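Local coordinates for YcgJ protein (PDB 1XXL) that probably transfers methyl groups from S-adenosylmethionine to a substrate not yet identified, as a member of the methyltransferase superfamily, at residues E22-D27 / S87-T92; Q179-I184 / N219-S224; I171-L176 / K228-Q233; T77-P82 / H98-V103. One frame throughout, in Å; residues are numbered along the deposited sequence.

Contact 1. Residues E22-D27 / S87-T92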
loop_
_atom_site.group_PDB
_atom_site.type_symbol
_atom_site.label_atom_id
_atom_site.label_comp_id
_atom_site.label_asym_id
_atom_site.label_seq_id
_atom_site.Cartn_x
_atom_site.Cartn_y
_atom_site.Cartn_z
ATOM N N GLU A 22 21.309 9.142 9.896
ATOM C CA GLU A 22 22.016 9.065 8.611
ATOM C C GLU A 22 21.278 8.261 7.512
ATOM O O GLU A 22 21.806 8.065 6.421
ATOM C CB GLU A 22 23.424 8.503 8.816
ATOM C CG GLU A 22 23.501 7.013 9.185
ATOM C CD GLU A 22 23.334 6.724 10.670
ATOM O OE1 GLU A 22 23.536 5.534 11.046
ATOM O OE2 GLU A 22 23.011 7.660 11.452
ATOM N N HIS A 23 20.061 7.812 7.794
ATOM C CA HIS A 23 19.339 6.984 6.846
ATOM C C HIS A 23 18.759 7.762 5.667
ATOM O O HIS A 23 18.311 8.893 5.799
ATOM C CB HIS A 23 18.228 6.207 7.553
ATOM C CG HIS A 23 18.710 4.993 8.286
ATOM N ND1 HIS A 23 17.977 4.391 9.284
ATOM C CD2 HIS A 23 19.848 4.268 8.167
ATOM C CE1 HIS A 23 18.630 3.331 9.728
ATOM N NE2 HIS A 23 19.771 3.242 9.074
ATOM N N ARG A 24 18.773 7.112 4.512
ATOM C CA ARG A 24 18.120 7.601 3.304
ATOM C C ARG A 24 16.915 6.707 3.018
ATOM O O ARG A 24 17.039 5.472 2.997
ATOM C CB ARG A 24 19.110 7.593 2.149
ATOM C CG ARG A 24 20.310 8.493 2.421
ATOM C CD ARG A 24 21.074 8.798 1.164
ATOM N NE ARG A 24 22.315 9.545 1.418
ATOM C CZ ARG A 24 23.292 9.718 0.518
ATOM N NH1 ARG A 24 23.205 9.201 -0.716
ATOM N NH2 ARG A 24 24.377 10.425 0.848
ATOM N N VAL A 25 15.759 7.334 2.819
ATOM C CA VAL A 25 14.487 6.626 2.695
ATOM C C VAL A 25 13.840 6.926 1.341
ATOM O O VAL A 25 13.811 8.084 0.874
ATOM C CB VAL A 25 13.491 7.059 3.828
ATOM C CG1 VAL A 25 12.153 6.340 3.738
ATOM C CG2 VAL A 25 14.106 6.862 5.189
ATOM N N LEU A 26 13.286 5.887 0.737
ATOM C CA LEU A 26 12.490 6.033 -0.450
ATOM C C LEU A 26 11.055 5.617 -0.134
ATOM O O LEU A 26 10.820 4.531 0.427
ATOM C CB LEU A 26 13.062 5.172 -1.570
ATOM C CG LEU A 26 12.231 4.995 -2.831
ATOM C CD1 LEU A 26 12.048 6.298 -3.554
ATOM C CD2 LEU A 26 12.874 3.959 -3.753
ATOM N N ASP A 27 10.114 6.470 -0.524
ATOM C CA ASP A 27 8.679 6.178 -0.444
ATOM C C ASP A 27 8.082 6.023 -1.843
ATOM O O ASP A 27 8.063 6.972 -2.647
ATOM C CB ASP A 27 7.931 7.285 0.301
ATOM C CG ASP A 27 6.430 6.977 0.470
ATOM O OD1 ASP A 27 6.045 5.781 0.670
ATOM O OD2 ASP A 27 5.635 7.942 0.405
ATOM N N SER A 87 21.078 1.906 -2.764
ATOM C CA SER A 87 21.152 3.323 -2.398
ATOM C C SER A 87 20.253 3.764 -1.229
ATOM O O SER A 87 20.429 4.855 -0.699
ATOM C CB SER A 87 20.964 4.214 -3.649
ATOM O OG SER A 87 19.659 4.145 -4.179
ATOM N N PHE A 88 19.312 2.930 -0.804
ATOM C CA PHE A 88 18.425 3.302 0.300
ATOM C C PHE A 88 18.517 2.333 1.486
ATOM O O PHE A 88 18.673 1.127 1.322
ATOM C CB PHE A 88 16.972 3.409 -0.179
ATOM C CG PHE A 88 16.747 4.498 -1.190
ATOM C CD1 PHE A 88 16.545 5.811 -0.780
ATOM C CD2 PHE A 88 16.748 4.211 -2.542
ATOM C CE1 PHE A 88 16.330 6.806 -1.697
ATOM C CE2 PHE A 88 16.550 5.217 -3.474
ATOM C CZ PHE A 88 16.340 6.518 -3.039
ATOM N N ASP A 89 18.405 2.900 2.675
ATOM C CA ASP A 89 18.421 2.150 3.913
ATOM C C ASP A 89 17.040 1.588 4.188
ATOM O O ASP A 89 16.892 0.500 4.720
ATOM C CB ASP A 89 18.844 3.073 5.078
ATOM C CG ASP A 89 20.255 3.579 4.918
ATOM O OD1 ASP A 89 20.457 4.749 4.492
ATOM O OD2 ASP A 89 21.160 2.773 5.174
ATOM N N ILE A 90 16.035 2.376 3.854
ATOM C CA ILE A 90 14.649 2.019 4.090
ATOM C C ILE A 90 13.847 2.397 2.849
ATOM O O ILE A 90 14.058 3.469 2.255
ATOM C CB ILE A 90 14.072 2.792 5.285
ATOM C CG1 ILE A 90 14.894 2.525 6.562
ATOM C CG2 ILE A 90 12.601 2.439 5.478
ATOM C CD1 ILE A 90 14.638 3.515 7.691
ATOM N N ILE A 91 12.938 1.505 2.462
ATOM C CA ILE A 91 11.991 1.758 1.386
ATOM C C ILE A 91 10.616 1.431 1.913
ATOM O O ILE A 91 10.423 0.375 2.476
ATOM C CB ILE A 91 12.277 0.912 0.112
ATOM C CG1 ILE A 91 13.690 1.190 -0.409
ATOM C CG2 ILE A 91 11.193 1.191 -0.959
ATOM C CD1 ILE A 91 14.137 0.273 -1.511
ATOM N N THR A 92 9.679 2.356 1.733
ATOM C CA THR A 92 8.328 2.237 2.241
ATOM C C THR A 92 7.351 2.256 1.085
ATOM O O THR A 92 7.579 2.889 0.053
ATOM C CB THR A 92 7.941 3.391 3.242
ATOM O OG1 THR A 92 8.024 4.667 2.587
ATOM C CG2 THR A 92 8.873 3.414 4.452
#

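Contact 2. Residues Q179-I184 / N219-S224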
loop_
_atom_site.group_PDB
_atom_site.type_symbol
_atom_site.label_atom_id
_atom_site.label_comp_id
_atom_site.label_asym_id
_atom_site.label_seq_id
_atom_site.Cartn_x
_atom_site.Cartn_y
_atom_site.Cartn_z
ATOM N N GLN A 179 -16.155 2.151 6.416
ATOM C CA GLN A 179 -17.487 2.700 6.508
ATOM C C GLN A 179 -17.958 2.963 5.077
ATOM O O GLN A 179 -17.399 3.780 4.364
ATOM C CB GLN A 179 -17.503 3.982 7.351
ATOM C CG GLN A 179 -16.990 3.822 8.811
ATOM C CD GLN A 179 -17.685 2.717 9.623
ATOM O OE1 GLN A 179 -17.025 1.894 10.305
ATOM N NE2 GLN A 179 -18.998 2.664 9.535
ATOM N N TYR A 180 -18.971 2.210 4.671
ATOM C CA TYR A 180 -19.392 2.130 3.284
ATOM C C TYR A 180 -19.735 3.490 2.643
ATOM O O TYR A 180 -19.256 3.800 1.531
ATOM C CB TYR A 180 -20.582 1.160 3.176
ATOM C CG TYR A 180 -21.143 1.133 1.784
ATOM C CD1 TYR A 180 -22.264 1.893 1.448
ATOM C CD2 TYR A 180 -20.514 0.400 0.780
ATOM C CE1 TYR A 180 -22.760 1.901 0.150
ATOM C CE2 TYR A 180 -21.009 0.402 -0.536
ATOM C CZ TYR A 180 -22.122 1.151 -0.833
ATOM O OH TYR A 180 -22.601 1.157 -2.115
ATOM N N ASP A 181 -20.525 4.311 3.340
ATOM C CA ASP A 181 -21.028 5.570 2.753
ATOM C C ASP A 181 -19.864 6.463 2.423
ATOM O O ASP A 181 -19.796 7.074 1.360
ATOM C CB ASP A 181 -21.954 6.326 3.705
ATOM C CG ASP A 181 -23.395 5.804 3.706
ATOM O OD1 ASP A 181 -23.848 5.101 2.747
ATOM O OD2 ASP A 181 -24.096 6.133 4.705
ATOM N N SER A 182 -18.935 6.531 3.354
ATOM C CA SER A 182 -17.751 7.353 3.206
ATOM C C SER A 182 -16.825 6.831 2.098
ATOM O O SER A 182 -16.295 7.597 1.308
ATOM C CB SER A 182 -17.049 7.401 4.553
ATOM O OG SER A 182 -15.754 7.909 4.417
ATOM N N TRP A 183 -16.652 5.518 2.045
ATOM C CA TRP A 183 -15.843 4.850 1.023
ATOM C C TRP A 183 -16.354 5.121 -0.401
ATOM O O TRP A 183 -15.575 5.360 -1.309
ATOM C CB TRP A 183 -15.898 3.352 1.325
ATOM C CG TRP A 183 -15.030 2.453 0.526
ATOM C CD1 TRP A 183 -13.687 2.391 0.556
ATOM C CD2 TRP A 183 -15.464 1.426 -0.359
ATOM N NE1 TRP A 183 -13.246 1.398 -0.270
ATOM C CE2 TRP A 183 -14.323 0.799 -0.855
ATOM C CE3 TRP A 183 -16.723 0.993 -0.802
ATOM C CZ2 TRP A 183 -14.383 -0.266 -1.753
ATOM C CZ3 TRP A 183 -16.789 -0.045 -1.693
ATOM C CH2 TRP A 183 -15.620 -0.671 -2.168
ATOM N N ILE A 184 -17.666 5.067 -0.586
ATOM C CA ILE A 184 -18.282 5.383 -1.871
ATOM C C ILE A 184 -18.091 6.846 -2.241
ATOM O O ILE A 184 -17.725 7.134 -3.370
ATOM C CB ILE A 184 -19.773 5.051 -1.878
ATOM C CG1 ILE A 184 -19.979 3.534 -1.821
ATOM C CG2 ILE A 184 -20.474 5.664 -3.112
ATOM C CD1 ILE A 184 -19.390 2.732 -2.978
ATOM N N ASN A 219 -32.794 -3.556 4.131
ATOM C CA ASN A 219 -33.085 -3.314 2.705
ATOM C C ASN A 219 -31.888 -3.504 1.756
ATOM O O ASN A 219 -31.964 -3.122 0.582
ATOM C CB ASN A 219 -33.728 -1.932 2.503
ATOM C CG ASN A 219 -32.752 -0.773 2.691
ATOM O OD1 ASN A 219 -33.098 0.374 2.408
ATOM N ND2 ASN A 219 -31.539 -1.058 3.169
ATOM N N GLY A 220 -30.798 -4.090 2.261
ATOM C CA GLY A 220 -29.628 -4.407 1.442
ATOM C C GLY A 220 -28.621 -3.296 1.267
ATOM O O GLY A 220 -27.595 -3.506 0.644
ATOM N N GLN A 221 -28.898 -2.109 1.795
ATOM C CA GLN A 221 -27.956 -0.990 1.702
ATOM C C GLN A 221 -26.751 -1.322 2.605
ATOM O O GLN A 221 -26.934 -1.592 3.799
ATOM C CB GLN A 221 -28.621 0.318 2.127
ATOM C CG GLN A 221 -27.731 1.561 2.053
ATOM C CD GLN A 221 -27.405 2.000 0.630
ATOM O OE1 GLN A 221 -27.972 1.490 -0.342
ATOM N NE2 GLN A 221 -26.485 2.960 0.505
ATOM N N PRO A 222 -25.527 -1.380 2.026
ATOM C CA PRO A 222 -24.387 -1.781 2.858
ATOM C C PRO A 222 -24.026 -0.727 3.893
ATOM O O PRO A 222 -24.233 0.465 3.665
ATOM C CB PRO A 222 -23.264 -1.981 1.844
ATOM C CG PRO A 222 -23.975 -2.096 0.505
ATOM C CD PRO A 222 -25.114 -1.164 0.631
ATOM N N ILE A 223 -23.486 -1.190 5.019
ATOM C CA ILE A 223 -23.084 -0.321 6.108
ATOM C C ILE A 223 -21.576 -0.308 6.281
ATOM O O ILE A 223 -20.965 0.760 6.355
ATOM C CB ILE A 223 -23.787 -0.753 7.407
ATOM C CG1 ILE A 223 -25.281 -0.434 7.289
ATOM C CG2 ILE A 223 -23.194 -0.033 8.614
ATOM C CD1 ILE A 223 -26.140 -1.145 8.311
ATOM N N SER A 224 -20.977 -1.492 6.366
ATOM C CA SER A 224 -19.551 -1.600 6.593
ATOM C C SER A 224 -18.996 -2.947 6.140
ATOM O O SER A 224 -19.738 -3.906 5.924
ATOM C CB SER A 224 -19.231 -1.366 8.081
ATOM O OG SER A 224 -19.848 -2.337 8.897
HETATM O O HOH W 1 -21.799 3.298 6.133
#

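Contact 3. Residues I171-L176 / K228-Q233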
loop_
_atom_site.group_PDB
_atom_site.type_symbol
_atom_site.label_atom_id
_atom_site.label_comp_id
_atom_site.label_asym_id
_atom_site.label_seq_id
_atom_site.Cartn_x
_atom_site.Cartn_y
_atom_site.Cartn_z
ATOM N N ILE A 171 4.859 -8.431 10.231
ATOM C CA ILE A 171 4.968 -7.654 11.457
ATOM C C ILE A 171 3.619 -7.561 12.207
ATOM O O ILE A 171 3.564 -7.754 13.425
ATOM C CB ILE A 171 5.550 -6.245 11.182
ATOM C CG1 ILE A 171 6.928 -6.333 10.483
ATOM C CG2 ILE A 171 5.623 -5.423 12.486
ATOM C CD1 ILE A 171 8.034 -6.970 11.294
ATOM N N GLN A 172 2.544 -7.259 11.491
ATOM C CA GLN A 172 1.219 -7.232 12.085
ATOM C C GLN A 172 0.189 -7.324 10.991
ATOM O O GLN A 172 0.362 -6.754 9.910
ATOM C CB GLN A 172 0.981 -5.931 12.870
ATOM C CG GLN A 172 -0.266 -5.940 13.774
ATOM C CD GLN A 172 -0.555 -4.571 14.390
ATOM O OE1 GLN A 172 -0.526 -3.553 13.714
ATOM N NE2 GLN A 172 -0.832 -4.548 15.681
ATOM N N LYS A 173 -0.882 -8.037 11.315
ATOM C CA LYS A 173 -2.064 -8.170 10.503
ATOM C C LYS A 173 -3.220 -7.552 11.272
ATOM O O LYS A 173 -3.297 -7.668 12.498
ATOM C CB LYS A 173 -2.401 -9.652 10.302
ATOM C CG LYS A 173 -1.483 -10.413 9.426
ATOM C CD LYS A 173 -1.926 -11.887 9.386
ATOM C CE LYS A 173 -1.129 -12.653 8.356
ATOM N NZ LYS A 173 -1.352 -14.144 8.406
ATOM N N TRP A 174 -4.122 -6.898 10.564
ATOM C CA TRP A 174 -5.312 -6.338 11.200
ATOM C C TRP A 174 -6.413 -6.220 10.185
ATOM O O TRP A 174 -6.151 -6.205 8.971
ATOM C CB TRP A 174 -4.989 -4.980 11.852
ATOM C CG TRP A 174 -4.646 -3.893 10.896
ATOM C CD1 TRP A 174 -5.499 -2.962 10.380
ATOM C CD2 TRP A 174 -3.348 -3.592 10.361
ATOM N NE1 TRP A 174 -4.817 -2.118 9.534
ATOM C CE2 TRP A 174 -3.495 -2.476 9.510
ATOM C CE3 TRP A 174 -2.073 -4.165 10.514
ATOM C CZ2 TRP A 174 -2.420 -1.917 8.825
ATOM C CZ3 TRP A 174 -1.004 -3.604 9.830
ATOM C CH2 TRP A 174 -1.189 -2.509 8.995
ATOM N N ASN A 175 -7.646 -6.176 10.686
ATOM C CA ASN A 175 -8.836 -5.900 9.863
ATOM C C ASN A 175 -8.945 -4.401 9.692
ATOM O O ASN A 175 -8.937 -3.653 10.674
ATOM C CB ASN A 175 -10.110 -6.453 10.519
ATOM C CG ASN A 175 -10.290 -7.959 10.293
ATOM O OD1 ASN A 175 -9.599 -8.568 9.480
ATOM N ND2 ASN A 175 -11.247 -8.552 10.989
ATOM N N LEU A 176 -8.989 -3.946 8.447
ATOM C CA LEU A 176 -9.109 -2.525 8.155
ATOM C C LEU A 176 -10.585 -2.211 7.950
ATOM O O LEU A 176 -11.154 -2.613 6.959
ATOM C CB LEU A 176 -8.298 -2.190 6.899
ATOM C CG LEU A 176 -8.412 -0.798 6.289
ATOM C CD1 LEU A 176 -7.856 0.222 7.260
ATOM C CD2 LEU A 176 -7.656 -0.772 4.953
ATOM N N LYS A 228 -8.450 -6.938 4.649
ATOM C CA LYS A 228 -7.354 -7.588 5.381
ATOM C C LYS A 228 -6.058 -6.833 5.141
ATOM O O LYS A 228 -5.576 -6.775 4.011
ATOM C CB LYS A 228 -7.176 -9.035 4.914
ATOM C CG LYS A 228 -8.449 -9.828 4.724
ATOM C CD LYS A 228 -9.372 -9.760 5.915
ATOM C CE LYS A 228 -8.923 -10.628 7.017
ATOM N NZ LYS A 228 -10.104 -10.858 7.940
ATOM N N ALA A 229 -5.492 -6.263 6.195
ATOM C CA ALA A 229 -4.321 -5.394 6.077
ATOM C C ALA A 229 -3.161 -6.021 6.772
ATOM O O ALA A 229 -3.337 -6.821 7.693
ATOM C CB ALA A 229 -4.618 -4.050 6.671
ATOM N N ILE A 230 -1.963 -5.662 6.318
ATOM C CA ILE A 230 -0.741 -6.185 6.893
ATOM C C ILE A 230 0.411 -5.181 6.771
ATOM O O ILE A 230 0.429 -4.353 5.869
ATOM C CB ILE A 230 -0.397 -7.540 6.201
ATOM C CG1 ILE A 230 0.643 -8.315 7.005
ATOM C CG2 ILE A 230 -0.010 -7.292 4.742
ATOM C CD1 ILE A 230 0.910 -9.766 6.486
ATOM N N LEU A 231 1.367 -5.261 7.692
ATOM C CA LEU A 231 2.701 -4.720 7.472
ATOM C C LEU A 231 3.632 -5.889 7.328
ATOM O O LEU A 231 3.756 -6.727 8.247
ATOM C CB LEU A 231 3.187 -3.826 8.609
ATOM C CG LEU A 231 4.694 -3.466 8.554
ATOM C CD1 LEU A 231 5.045 -2.700 7.304
ATOM C CD2 LEU A 231 5.111 -2.634 9.789
ATOM N N ILE A 232 4.281 -5.939 6.172
ATOM C CA ILE A 232 5.308 -6.911 5.881
ATOM C C ILE A 232 6.636 -6.163 5.899
ATOM O O ILE A 232 6.747 -5.061 5.342
ATOM C CB ILE A 232 5.095 -7.530 4.474
ATOM C CG1 ILE A 232 3.845 -8.405 4.442
ATOM C CG2 ILE A 232 6.303 -8.347 4.021
ATOM C CD1 ILE A 232 3.257 -8.517 3.060
ATOM N N GLN A 233 7.638 -6.768 6.525
ATOM C CA GLN A 233 9.008 -6.308 6.426
ATOM C C GLN A 233 9.833 -7.262 5.569
ATOM O O GLN A 233 9.864 -8.482 5.821
ATOM C CB GLN A 233 9.647 -6.156 7.795
ATOM C CG GLN A 233 11.066 -5.578 7.743
ATOM C CD GLN A 233 11.584 -5.129 9.102
ATOM O OE1 GLN A 233 11.887 -3.957 9.301
ATOM N NE2 GLN A 233 11.696 -6.046 10.017
#

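Contact 4. Residues T77-P82 / H98-V103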
loop_
_atom_site.group_PDB
_atom_site.type_symbol
_atom_site.label_atom_id
_atom_site.label_comp_id
_atom_site.label_asym_id
_atom_site.label_seq_id
_atom_site.Cartn_x
_atom_site.Cartn_y
_atom_site.Cartn_z
ATOM N N THR A 77 7.622 5.504 -11.450
ATOM C CA THR A 77 6.915 4.273 -11.116
ATOM C C THR A 77 7.876 3.280 -10.482
ATOM O O THR A 77 9.069 3.296 -10.760
ATOM C CB THR A 77 6.262 3.643 -12.356
ATOM O OG1 THR A 77 7.269 3.335 -13.326
ATOM C CG2 THR A 77 5.255 4.603 -12.973
ATOM N N ALA A 78 7.337 2.416 -9.625
ATOM C CA ALA A 78 8.109 1.363 -8.963
ATOM C C ALA A 78 8.726 0.385 -9.954
ATOM O O ALA A 78 9.769 -0.212 -9.679
ATOM C CB ALA A 78 7.201 0.604 -7.989
ATOM N N GLU A 79 8.077 0.198 -11.100
ATOM C CA GLU A 79 8.569 -0.758 -12.098
ATOM C C GLU A 79 9.848 -0.284 -12.781
ATOM O O GLU A 79 10.525 -1.062 -13.411
ATOM C CB GLU A 79 7.499 -1.053 -13.160
ATOM C CG GLU A 79 6.365 -1.930 -12.648
ATOM C CD GLU A 79 5.204 -1.162 -12.040
ATOM O OE1 GLU A 79 5.246 0.093 -11.981
ATOM O OE2 GLU A 79 4.223 -1.825 -11.639
ATOM N N SER A 80 10.163 0.995 -12.664
ATOM C CA SER A 80 11.399 1.543 -13.224
ATOM C C SER A 80 11.892 2.674 -12.355
ATOM O O SER A 80 11.622 3.830 -12.612
ATOM C CB SER A 80 11.166 2.048 -14.656
ATOM O OG SER A 80 12.413 2.315 -15.295
ATOM N N LEU A 81 12.582 2.327 -11.288
ATOM C CA LEU A 81 13.189 3.315 -10.411
ATOM C C LEU A 81 14.517 3.787 -11.020
ATOM O O LEU A 81 15.333 2.974 -11.451
ATOM C CB LEU A 81 13.443 2.723 -9.031
ATOM C CG LEU A 81 12.200 2.271 -8.285
ATOM C CD1 LEU A 81 12.607 1.517 -7.034
ATOM C CD2 LEU A 81 11.304 3.463 -7.962
ATOM N N PRO A 82 14.734 5.105 -11.053
ATOM C CA PRO A 82 15.940 5.640 -11.665
ATOM C C PRO A 82 17.218 5.581 -10.809
ATOM O O PRO A 82 18.279 5.955 -11.283
ATOM C CB PRO A 82 15.536 7.094 -11.936
ATOM C CG PRO A 82 14.621 7.434 -10.752
ATOM C CD PRO A 82 13.825 6.178 -10.581
ATOM N N HIS A 98 -1.206 -2.415 -4.677
ATOM C CA HIS A 98 -2.376 -2.872 -5.433
ATOM C C HIS A 98 -2.634 -2.077 -6.717
ATOM O O HIS A 98 -3.417 -2.507 -7.557
ATOM C CB HIS A 98 -3.646 -2.946 -4.556
ATOM C CG HIS A 98 -4.056 -1.646 -3.941
ATOM N ND1 HIS A 98 -3.648 -1.255 -2.679
ATOM C CD2 HIS A 98 -4.881 -0.668 -4.390
ATOM C CE1 HIS A 98 -4.185 -0.079 -2.397
ATOM N NE2 HIS A 98 -4.928 0.302 -3.424
ATOM N N HIS A 99 -1.968 -0.937 -6.862
ATOM C CA HIS A 99 -2.033 -0.119 -8.072
ATOM C C HIS A 99 -0.872 -0.355 -9.046
ATOM O O HIS A 99 -0.891 0.202 -10.126
ATOM C CB HIS A 99 -2.030 1.369 -7.713
ATOM C CG HIS A 99 -3.291 1.846 -7.076
ATOM N ND1 HIS A 99 -3.294 2.681 -5.979
ATOM C CD2 HIS A 99 -4.590 1.608 -7.379
ATOM C CE1 HIS A 99 -4.547 2.941 -5.637
ATOM N NE2 HIS A 99 -5.352 2.292 -6.466
ATOM N N PHE A 100 0.128 -1.157 -8.681
ATOM C CA PHE A 100 1.270 -1.412 -9.569
ATOM C C PHE A 100 0.818 -2.177 -10.807
ATOM O O PHE A 100 0.095 -3.131 -10.688
ATOM C CB PHE A 100 2.350 -2.269 -8.882
ATOM C CG PHE A 100 3.061 -1.608 -7.746
ATOM C CD1 PHE A 100 2.938 -0.260 -7.483
ATOM C CD2 PHE A 100 3.881 -2.357 -6.941
ATOM C CE1 PHE A 100 3.632 0.308 -6.435
ATOM C CE2 PHE A 100 4.573 -1.787 -5.895
ATOM C CZ PHE A 100 4.452 -0.451 -5.656
ATOM N N SER A 101 1.287 -1.784 -11.982
ATOM C CA SER A 101 0.942 -2.491 -13.219
ATOM C C SER A 101 1.679 -3.834 -13.318
ATOM O O SER A 101 1.219 -4.747 -14.014
ATOM C CB SER A 101 1.271 -1.619 -14.442
ATOM O OG SER A 101 2.667 -1.358 -14.489
ATOM N N ASP A 102 2.829 -3.942 -12.644
ATOM C CA ASP A 102 3.627 -5.172 -12.646
ATOM C C ASP A 102 4.365 -5.300 -11.316
ATOM O O ASP A 102 5.524 -4.919 -11.176
ATOM C CB ASP A 102 4.585 -5.186 -13.855
ATOM C CG ASP A 102 5.311 -6.512 -14.039
ATOM O OD1 ASP A 102 5.280 -7.400 -13.161
ATOM O OD2 ASP A 102 5.952 -6.660 -15.094
ATOM N N VAL A 103 3.675 -5.870 -10.344
ATOM C CA VAL A 103 4.194 -5.968 -8.981
ATOM C C VAL A 103 5.490 -6.793 -8.911
ATOM O O VAL A 103 6.404 -6.442 -8.158
ATOM C CB VAL A 103 3.099 -6.465 -7.973
ATOM C CG1 VAL A 103 2.554 -7.867 -8.325
ATOM C CG2 VAL A 103 3.637 -6.424 -6.554
HETATM O O HOH W 2 2.640 1.056 -11.845
#

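Contact 1. Residues E22-D27 / S87-T92
Leu26 lays its CB over the centre of the Phe88 ring, 3.5 Å from the ring centroid and almost on the ring normal, a CH-pi contact that marks the tightly packed side of this parallel strand pair. Leu26 CD2 reaches the same ring near CE2, while Ile91 CG1 packs beside Leu26 CB. Branched aliphatics suit this face because Val113 of helix 103-113 touches both Leu26 and Ile91, and the flat Phe88 ring also meets Phe83 edge-to-face. Strands 24-28 and 88-94 lie side by side in the parallel part of the mixed sheet of a Rossmann-like methyltransferase fold. Leu26 is gripped twice by the neighbouring backbone: its N donates to Ile90 O at 3.0 Å, and its O accepts from Thr92 N at 2.8 Å. On the other face Val25 CG2 lies alongside Ile90 CB, and Thr92 OG1 donates to Asp27 OD1 from above the carboxylate plane at 3.0 Å.

The opposite end, where His23 meets Asp89, is polar and more open to solvent. The carboxylate of Asp89 stands close to His23 CD2, its plane turned 33° from the imidazole. Asp89 OD1 takes a nearly straight bond from Arg24 N at 2.9 Å, on the anti side of the carboxylate, and also forms a salt bridge with Lys115. Asp89 N returns a bond to Arg24 O, whereas the guanidinium of Arg24 leads away toward Gln44. An acid here thus joins a backbone N-H to a lysine charge, which would probably stabilise its ionised form, while the Thr92 hydroxyl probably helps to hold the Asp27 carboxylate near the cofactor-binding residues Gly29 and Arg94.

Contact 2. Residues Q179-I184 / N219-S224
A single carbonyl, Ile223 O, serves both a helix start and a bound water. Tyr180 N donates to it at 3.0 Å, approaching from above the carbonyl plane, and a water donates to it at 2.7 Å while accepting from Asp181 N. Ile223 and Ser224 form a classic beta bulge, both facing Thr215, and the carbonyl between them meets the first turn of helix 180-187, whose N-cap is Gln179. The first backbone N-H groups of a helix have no preceding helical turn to supply carbonyl acceptors, so the strand and the water serve two of them.

Beside this polar join, Tyr180 packs on Pro222. Its CG stands anti to the backbone N (chi1 175°), and chi2 (-98°) turns the ring so that Pro222 CB sits over the centre of one face, 3.8 Å from the centroid. Ile184 CG1 lies against the opposite face, offset toward the rim, and holds the ring as in a sandwich. A proline suits the place because its compact ring offers CB, CG and CD to the aromatic face. The phenol oxygen bonds to Glu194 of helix 191-202, which also packs on Pro222 through Ile198 and Leu201. An alanine at Tyr180 would probably leave a gap between Pro222 and Ile184 and deprive Glu194 of its hydroxyl partner. Near the ring's CE1 stands Gln221 NE2, 3.9 Å away, with its amide plane turned 83° from the ring.

Contact 3. Residues I171-L176 / K228-Q233
Lys228 NZ is gripped by two oxygens: Asn175 OD1 at 2.8 Å across the strand pair, and Thr211 O from a neighbouring helix. Bends at chi2 (-51°) and chi3 (-77°) fold the lysine chain back beside Asn175, whose neutral amide offers a carbonyl oxygen as acceptor. The ammonium group is tilted 21° from the plane of that carbonyl. On the other face Trp174 leans over Ala229, whose CB lies 3.4 Å from Trp174 CE2 and forms a CH-pi contact with the five-membered ring; a small residue such as alanine lets the indole come this close. The six-membered part reaches on to the backbone, with CZ3 3.6 Å from Leu231 N.

These strands, 166-179 and 222-236, run antiparallel within the sheet, and Ile171 and Gln172 both face Leu231 in a classic beta bulge. An alanine at Trp174 would probably leave Ala229 CB without its aromatic cover and take away the edge-to-face partner of His8.

At the bulge, Ile171 CB packs on Leu231 CD2 at 3.9 Å and Ile171 CG1 on Gln233 CB, with Thr16 of helix 7-17 touching all three side chains. The Gln233 amide oxygen bonds to Arg119.

Contact 4. Residues T77-P82 / H98-V103
Glu79 bends at chi2 (90°), while CG stays beside the backbone N (chi1 -73°), and together these turns carry the chain across to the backbone of Ser101 and Asp102. There OE2 accepts a hydrogen bond from Asp102 N at 2.7 Å, met on the anti side and 30° out of the carboxylate plane. Ser101 N lies 3.0 Å from the same oxygen, and the Ser101 hydroxyl comes within 3.3 Å, at best a weak partner. The other carboxylate oxygen, OE1, takes a bond from a water at 2.8 Å, and this water accepts in turn from Ser101 N. A glutamate suits the place, since it is long enough to span the two loops and has two oxygens to share between backbone and water.

Beside this polar bridge Ala78 CB sits over one face of the Phe100 ring, offset toward the rim, 3.8 Å from CZ, as a CH-pi contact. A small methyl can lie on the ring here, in a site that Ile28 and Ala106 also line. Glu79 OE2 also approaches Phe100 CB at 3.4 Å.

Ala78 and Glu79 are the central residues of a type I beta turn from Thr77 to Ser80, after strand 71-75, and both probably line the S-adenosylmethionine site. Asp102 is the N-cap of helix 103-113, its OD1 making a weak bond to Lys105 N. The bridge thus ties a loop that probably contributes to the cofactor site to the start of this helix. With OE2 bonded directly to Asp102 N and OE1 linked through the water to Ser101 N, both oxygens are engaged, which would probably limit rotation of the carboxylate.

Overall arrangement
From the N terminus, helix 7-17 leads to strand 24-28, and contact 1 closes the first long loop by pairing that strand with 88-94. Contact 4 crosses it: residues 77-82 lie within the loop of contact 1, but their partners at 98-103 follow strand 88-94. The two meet where Leu26 packs on Leu81, so strand 24-28 meets the 77-82 loop, which probably contributes to the cofactor site. Later in the chain, contact 3 pairs strands 166-179 and 222-236, the latter also bordering strand 118-125 and thereby joining the same sheet. Contact 2 is enclosed by contact 3; it ties helix 180-187 to the start of strand 222-236, about 38 Å from contact 1 between centres.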